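Local coordinates for StiE protein (Stigmatella aurantiaca, PDB 6ECX) that acts as the S-adenosylmethionine-dependent O-methyltransferase domain of a modular polyketide synthase, transferring a methyl group to an oxygen of the substrate, at residues 10-20 and 270-283. Numbering follows the deposited sequence.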
ATOM      1  N   GLY A  10       6.827  15.583   6.544  1.00118.37           N
ATOM      2  CA  GLY A  10       7.244  15.666   7.933  1.00125.52           C
ATOM      3  C   GLY A  10       6.925  14.414   8.728  1.00124.49           C
ATOM      4  O   GLY A  10       7.800  13.584   8.974  1.00125.72           O
ATOM      5  N   ILE A  11       5.661  14.279   9.137  1.00122.87           N
ATOM      6  CA  ILE A  11       5.233  13.082   9.857  1.00126.00           C
ATOM      7  C   ILE A  11       5.211  11.869   8.930  1.00123.42           C
ATOM      8  O   ILE A  11       5.445  10.736   9.371  1.00123.62           O
ATOM      9  CB  ILE A  11       3.856  13.325  10.509  1.00122.11           C
ATOM     10  CG1 ILE A  11       3.931  14.498  11.491  1.00123.52           C
ATOM     11  CG2 ILE A  11       3.348  12.068  11.212  1.00117.37           C
ATOM     12  CD1 ILE A  11       2.601  14.855  12.107  1.00118.84           C
ATOM     13  N   ILE A  12       4.941  12.079   7.639  1.00117.65           N
ATOM     14  CA  ILE A  12       4.868  10.963   6.699  1.00106.59           C
ATOM     15  C   ILE A  12       6.250  10.362   6.466  1.00104.09           C
ATOM     16  O   ILE A  12       6.401   9.136   6.392  1.00 92.59           O
ATOM     17  CB  ILE A  12       4.210  11.424   5.382  1.00 99.09           C
ATOM     18  CG1 ILE A  12       2.719  11.684   5.602  1.00 88.22           C
ATOM     19  CG2 ILE A  12       4.426  10.405   4.263  1.00 95.66           C
ATOM     20  CD1 ILE A  12       2.015  12.197   4.370  1.00 81.78           C
ATOM     21  N   ALA A  13       7.280  11.208   6.370  1.00109.06           N
ATOM     22  CA  ALA A  13       8.622  10.713   6.079  1.00120.07           C
ATOM     23  C   ALA A  13       9.197   9.884   7.224  1.00133.54           C
ATOM     24  O   ALA A  13      10.003   8.980   6.980  1.00137.59           O
ATOM     25  CB  ALA A  13       9.548  11.883   5.748  1.00122.13           C
ATOM     26  N   SER A  14       8.796  10.162   8.471  1.00139.05           N
ATOM     27  CA  SER A  14       9.355   9.435   9.610  1.00144.41           C
ATOM     28  C   SER A  14       8.849   8.000   9.676  1.00144.86           C
ATOM     29  O   SER A  14       9.576   7.108  10.129  1.00148.92           O
ATOM     30  CB  SER A  14       9.030  10.163  10.914  1.00141.11           C
ATOM     31  OG  SER A  14       9.639  11.439  10.948  1.00143.24           O
ATOM     32  N   PHE A  15       7.610   7.762   9.245  1.00139.06           N
ATOM     33  CA  PHE A  15       7.063   6.408   9.245  1.00137.19           C
ATOM     34  C   PHE A  15       7.729   5.543   8.182  1.00134.87           C
ATOM     35  O   PHE A  15       7.947   4.344   8.393  1.00141.09           O
ATOM     36  CB  PHE A  15       5.548   6.470   9.036  1.00133.06           C
ATOM     37  CG  PHE A  15       4.959   5.243   8.388  1.00132.29           C
ATOM     38  CD1 PHE A  15       4.630   4.130   9.144  1.00132.74           C
ATOM     39  CD2 PHE A  15       4.703   5.215   7.025  1.00130.15           C
ATOM     40  CE1 PHE A  15       4.079   3.005   8.550  1.00129.26           C
ATOM     41  CE2 PHE A  15       4.154   4.093   6.428  1.00126.82           C
ATOM     42  CZ  PHE A  15       3.838   2.989   7.192  1.00125.70           C
ATOM     43  N   TYR A  16       8.062   6.132   7.034  1.00127.81           N
ATOM     44  CA  TYR A  16       8.665   5.368   5.950  1.00122.80           C
ATOM     45  C   TYR A  16      10.140   5.079   6.205  1.00127.18           C
ATOM     46  O   TYR A  16      10.662   4.067   5.723  1.00120.66           O
ATOM     47  CB  TYR A  16       8.464   6.113   4.627  1.00122.36           C
ATOM     48  CG  TYR A  16       7.095   5.898   4.012  1.00118.20           C
ATOM     49  CD1 TYR A  16       6.594   4.615   3.821  1.00118.43           C
ATOM     50  CD2 TYR A  16       6.296   6.974   3.639  1.00117.72           C
ATOM     51  CE1 TYR A  16       5.346   4.404   3.260  1.00113.62           C
ATOM     52  CE2 TYR A  16       5.038   6.772   3.082  1.00111.40           C
ATOM     53  CZ  TYR A  16       4.574   5.484   2.894  1.00108.52           C
ATOM     54  OH  TYR A  16       3.337   5.268   2.343  1.00104.28           O
ATOM     55  N   ASP A  17      10.829   5.941   6.956  1.00136.00           N
ATOM     56  CA  ASP A  17      12.177   5.603   7.401  1.00147.65           C
ATOM     57  C   ASP A  17      12.158   4.442   8.386  1.00152.56           C
ATOM     58  O   ASP A  17      13.130   3.681   8.469  1.00162.31           O
ATOM     59  CB  ASP A  17      12.847   6.823   8.032  1.00150.27           C
ATOM     60  CG  ASP A  17      13.087   7.936   7.035  1.00149.06           C
ATOM     61  OD1 ASP A  17      13.377   7.630   5.858  1.00149.10           O
ATOM     62  OD2 ASP A  17      12.988   9.117   7.429  1.00149.05           O
ATOM     63  N   SER A  18      11.064   4.289   9.132  1.00150.99           N
ATOM     64  CA  SER A  18      10.942   3.179  10.068  1.00156.42           C
ATOM     65  C   SER A  18      10.850   1.846   9.335  1.00159.62           C
ATOM     66  O   SER A  18      11.513   0.871   9.711  1.00167.20           O
ATOM     67  CB  SER A  18       9.720   3.391  10.964  1.00151.98           C
ATOM     68  OG  SER A  18       8.510   3.257  10.237  1.00144.02           O
ATOM     69  N   LEU A  19      10.022   1.783   8.285  1.00152.09           N
ATOM     70  CA  LEU A  19       9.888   0.552   7.510  1.00147.39           C
ATOM     71  C   LEU A  19      11.226   0.112   6.932  1.00151.33           C
ATOM     72  O   LEU A  19      11.516  -1.088   6.857  1.00159.19           O
ATOM     73  CB  LEU A  19       8.861   0.744   6.392  1.00138.67           C
ATOM     74  CG  LEU A  19       7.402   0.881   6.818  1.00134.94           C
ATOM     75  CD1 LEU A  19       6.541   1.288   5.636  1.00134.50           C
ATOM     76  CD2 LEU A  19       6.900  -0.421   7.413  1.00134.80           C
ATOM     77  N   VAL A  20      12.057   1.067   6.527  1.00147.73           N
ATOM     78  CA  VAL A  20      13.378   0.772   5.987  1.00147.89           C
ATOM     79  C   VAL A  20      14.275   0.159   7.060  1.00151.63           C
ATOM     80  O   VAL A  20      14.322  -1.060   7.221  1.00152.79           O
ATOM     81  CB  VAL A  20      14.023   2.039   5.396  1.00144.60           C
ATOM     82  CG1 VAL A  20      15.433   1.743   4.901  1.00148.52           C
ATOM     83  CG2 VAL A  20      13.154   2.605   4.275  1.00134.10           C
ATOM     84  N   SER A 270       7.593   5.741  15.501  1.00110.79           N
ATOM     85  CA  SER A 270       7.063   6.381  14.301  1.00121.52           C
ATOM     86  C   SER A 270       5.625   5.963  14.041  1.00122.99           C
ATOM     87  O   SER A 270       4.864   6.708  13.413  1.00121.43           O
ATOM     88  CB  SER A 270       7.929   6.046  13.084  1.00126.40           C
ATOM     89  OG  SER A 270       9.183   6.701  13.141  1.00135.49           O
ATOM     90  N   TYR A 271       5.236   4.779  14.517  1.00123.04           N
ATOM     91  CA  TYR A 271       3.880   4.295  14.303  1.00116.17           C
ATOM     92  C   TYR A 271       2.877   4.969  15.235  1.00108.94           C
ATOM     93  O   TYR A 271       1.736   5.218  14.827  1.00104.17           O
ATOM     94  CB  TYR A 271       3.837   2.773  14.470  1.00121.90           C
ATOM     95  CG  TYR A 271       4.651   2.013  13.435  1.00132.00           C
ATOM     96  CD1 TYR A 271       5.110   2.638  12.280  1.00137.04           C
ATOM     97  CD2 TYR A 271       4.953   0.669  13.612  1.00138.64           C
ATOM     98  CE1 TYR A 271       5.852   1.946  11.335  1.00140.42           C
ATOM     99  CE2 TYR A 271       5.694  -0.032  12.671  1.00142.98           C
ATOM    100  CZ  TYR A 271       6.138   0.612  11.533  1.00144.13           C
ATOM    101  OH  TYR A 271       6.875  -0.073  10.594  1.00146.42           O
ATOM    102  N   GLU A 272       3.275   5.285  16.474  1.00102.16           N
ATOM    103  CA  GLU A 272       2.361   5.993  17.366  1.00100.31           C
ATOM    104  C   GLU A 272       2.144   7.437  16.914  1.00101.68           C
ATOM    105  O   GLU A 272       1.049   7.982  17.098  1.00107.41           O
ATOM    106  CB  GLU A 272       2.870   5.943  18.813  1.00100.99           C
ATOM    107  CG  GLU A 272       4.025   6.884  19.125  1.00104.88           C
ATOM    108  CD  GLU A 272       4.599   6.692  20.520  1.00117.93           C
ATOM    109  OE1 GLU A 272       3.891   6.156  21.400  1.00119.81           O
ATOM    110  OE2 GLU A 272       5.768   7.079  20.737  1.00122.47           O
ATOM    111  N   ASN A 273       3.161   8.070  16.318  1.00 93.66           N
ATOM    112  CA  ASN A 273       2.967   9.408  15.766  1.00 93.23           C
ATOM    113  C   ASN A 273       2.020   9.378  14.574  1.00 85.80           C
ATOM    114  O   ASN A 273       1.323  10.362  14.304  1.00 88.87           O
ATOM    115  CB  ASN A 273       4.307  10.014  15.360  1.00 94.76           C
ATOM    116  CG  ASN A 273       5.240  10.185  16.531  1.00105.87           C
ATOM    117  OD1 ASN A 273       4.806  10.471  17.647  1.00110.98           O
ATOM    118  ND2 ASN A 273       6.532  10.001  16.289  1.00111.44           N
ATOM    119  N   VAL A 274       1.983   8.261  13.851  1.00 79.61           N
ATOM    120  CA  VAL A 274       1.005   8.115  12.785  1.00 70.89           C
ATOM    121  C   VAL A 274      -0.399   7.983  13.368  1.00 71.32           C
ATOM    122  O   VAL A 274      -1.371   8.494  12.797  1.00 73.12           O
ATOM    123  CB  VAL A 274       1.394   6.928  11.882  1.00 72.41           C
ATOM    124  CG1 VAL A 274       0.251   6.536  10.956  1.00 67.78           C
ATOM    125  CG2 VAL A 274       2.625   7.286  11.052  1.00 75.59           C
ATOM    126  N   TYR A 275      -0.529   7.334  14.532  1.00 70.94           N
ATOM    127  CA  TYR A 275      -1.838   7.218  15.175  1.00 75.81           C
ATOM    128  C   TYR A 275      -2.427   8.591  15.482  1.00 75.42           C
ATOM    129  O   TYR A 275      -3.571   8.884  15.115  1.00 73.88           O
ATOM    130  CB  TYR A 275      -1.744   6.387  16.461  1.00 73.93           C
ATOM    131  CG  TYR A 275      -3.070   6.300  17.194  1.00 67.61           C
ATOM    132  CD1 TYR A 275      -4.009   5.329  16.852  1.00 74.06           C
ATOM    133  CD2 TYR A 275      -3.400   7.208  18.197  1.00 73.87           C
ATOM    134  CE1 TYR A 275      -5.229   5.253  17.495  1.00 65.93           C
ATOM    135  CE2 TYR A 275      -4.624   7.145  18.846  1.00 80.66           C
ATOM    136  CZ  TYR A 275      -5.530   6.163  18.491  1.00 80.30           C
ATOM    137  OH  TYR A 275      -6.744   6.087  19.131  1.00 79.78           O
ATOM    138  N   LYS A 276      -1.662   9.436  16.178  1.00 70.31           N
ATOM    139  CA  LYS A 276      -2.113  10.795  16.469  1.00 74.28           C
ATOM    140  C   LYS A 276      -2.439  11.555  15.187  1.00 77.00           C
ATOM    141  O   LYS A 276      -3.496  12.188  15.070  1.00 76.40           O
ATOM    142  CB  LYS A 276      -1.039  11.533  17.269  1.00 82.06           C
ATOM    143  CG  LYS A 276      -1.542  12.779  17.967  1.00 90.52           C
ATOM    144  CD  LYS A 276      -0.564  13.229  19.044  1.00 93.39           C
ATOM    145  CE  LYS A 276      -1.284  13.942  20.176  1.00 95.86           C
ATOM    146  NZ  LYS A 276      -0.364  14.338  21.286  1.00102.40           N
ATOM    147  N   ALA A 277      -1.536  11.496  14.210  1.00 72.25           N
ATOM    148  CA  ALA A 277      -1.745  12.234  12.973  1.00 76.02           C
ATOM    149  C   ALA A 277      -3.020  11.781  12.271  1.00 73.35           C
ATOM    150  O   ALA A 277      -3.754  12.601  11.710  1.00 74.04           O
ATOM    151  CB  ALA A 277      -0.525  12.070  12.066  1.00 73.46           C
ATOM    152  N   LEU A 278      -3.308  10.479  12.309  1.00 68.81           N
ATOM    153  CA  LEU A 278      -4.525   9.966  11.688  1.00 63.43           C
ATOM    154  C   LEU A 278      -5.766  10.406  12.458  1.00 71.71           C
ATOM    155  O   LEU A 278      -6.743  10.879  11.858  1.00 67.70           O
ATOM    156  CB  LEU A 278      -4.452   8.442  11.591  1.00 58.21           C
ATOM    157  CG  LEU A 278      -3.492   7.870  10.540  1.00 60.73           C
ATOM    158  CD1 LEU A 278      -3.335   6.371  10.728  1.00 64.12           C
ATOM    159  CD2 LEU A 278      -3.987   8.181   9.127  1.00 55.31           C
ATOM    160  N   ARG A 279      -5.746  10.257  13.793  1.00 71.60           N
ATOM    161  CA  ARG A 279      -6.865  10.715  14.614  1.00 65.75           C
ATOM    162  C   ARG A 279      -7.094  12.209  14.446  1.00 73.80           C
ATOM    163  O   ARG A 279      -8.240  12.666  14.368  1.00 78.16           O
ATOM    164  CB  ARG A 279      -6.619  10.393  16.093  1.00 69.02           C
ATOM    165  CG  ARG A 279      -6.757   8.933  16.489  1.00 73.05           C
ATOM    166  CD  ARG A 279      -8.167   8.375  16.267  1.00 69.56           C
ATOM    167  NE  ARG A 279      -8.294   7.058  16.886  1.00 68.26           N
ATOM    168  CZ  ARG A 279      -9.004   6.042  16.402  1.00 72.66           C
ATOM    169  NH1 ARG A 279      -9.670   6.163  15.255  1.00 70.70           N
ATOM    170  NH2 ARG A 279      -9.025   4.888  17.064  1.00 71.91           N
ATOM    171  N   GLY A 280      -6.013  12.984  14.400  1.00 75.43           N
ATOM    172  CA  GLY A 280      -6.099  14.417  14.264  1.00 71.12           C
ATOM    173  C   GLY A 280      -6.424  14.929  12.887  1.00 79.95           C
ATOM    174  O   GLY A 280      -6.653  16.133  12.737  1.00 84.11           O
ATOM    175  N   GLY A 281      -6.452  14.058  11.874  1.00 75.46           N
ATOM    176  CA  GLY A 281      -6.701  14.493  10.518  1.00 70.61           C
ATOM    177  C   GLY A 281      -5.524  15.147   9.836  1.00 70.87           C
ATOM    178  O   GLY A 281      -5.683  15.680   8.729  1.00 74.50           O
ATOM    179  N   LEU A 282      -4.341  15.113  10.454  1.00 67.19           N
ATOM    180  CA  LEU A 282      -3.172  15.740   9.848  1.00 73.10           C
ATOM    181  C   LEU A 282      -2.766  15.027   8.565  1.00 68.91           C
ATOM    182  O   LEU A 282      -2.340  15.666   7.597  1.00 68.65           O
ATOM    183  CB  LEU A 282      -2.015  15.753  10.842  1.00 72.34           C
ATOM    184  CG  LEU A 282      -2.321  16.379  12.209  1.00 82.07           C
ATOM    185  CD1 LEU A 282      -1.042  16.564  13.009  1.00 79.36           C
ATOM    186  CD2 LEU A 282      -3.060  17.701  12.057  1.00 88.13           C
ATOM    187  N   ILE A 283      -2.866  13.698   8.553  1.00 62.39           N
ATOM    188  CA  ILE A 283      -2.622  12.906   7.358  1.00 63.71           C
ATOM    189  C   ILE A 283      -3.792  11.951   7.174  1.00 61.13           C
ATOM    190  O   ILE A 283      -4.586  11.710   8.091  1.00 56.70           O
ATOM    191  CB  ILE A 283      -1.285  12.137   7.425  1.00 65.15           C
ATOM    192  CG1 ILE A 283      -1.314  11.116   8.560  1.00 65.71           C
ATOM    193  CG2 ILE A 283      -0.115  13.108   7.628  1.00 63.48           C
ATOM    194  CD1 ILE A 283       0.037  10.485   8.840  1.00 65.63           C
TER
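The rings of F15 and Y271 meet rim to rim, neither lying over the face of the other. Their planes are turned by 53° and their centroids are 5.6 Å apart. F15 CD1 comes to 3.3 Å from Y271 CE1, and Y271 CD1 lies at the edge of the F15 ring, in its plane. Y16 CZ lies in that plane at the opposite edge, while F15 CE2 sits over one face of the Y16 ring, offset toward its rim. With chi1 at 153°, F15 CG lies roughly opposite the backbone N, and the ring slants away from helix 263-280. V274 CG2 packs on F15 CB at 3.6 Å. Beyond the rings, L19 CD2 touches Y271 OH at 3.2 Å, the two side chains crossing at about a right angle. L19 also touches the bound S-adenosylmethionine, so this end of the seam borders the cofactor pocket. S270 OG lies 3.1 Å from S14 O, but its proton may go instead to R266 O. The other end is aliphatic. I11 CG2 rests 4.0 Å from A277 CB, and I11 CD1 reaches L282 CD1. I12 CG1 meets I283 CG2 at 3.8 Å, the two side chains sliding past each other in opposite directions. G281, with positive phi, ends helix 263-280 in a Schellman motif and turns the chain into strand 283-292. Helix 11-19 runs roughly antiparallel to residues 270-280, with axes 8.9 Å apart at an angle of 147°. I12 and the F15 ring also meet F194 of strand 187-196, and Y16 OH bonds to D193, so helix 11-19 packs against both helix 263-280 and the central sheet.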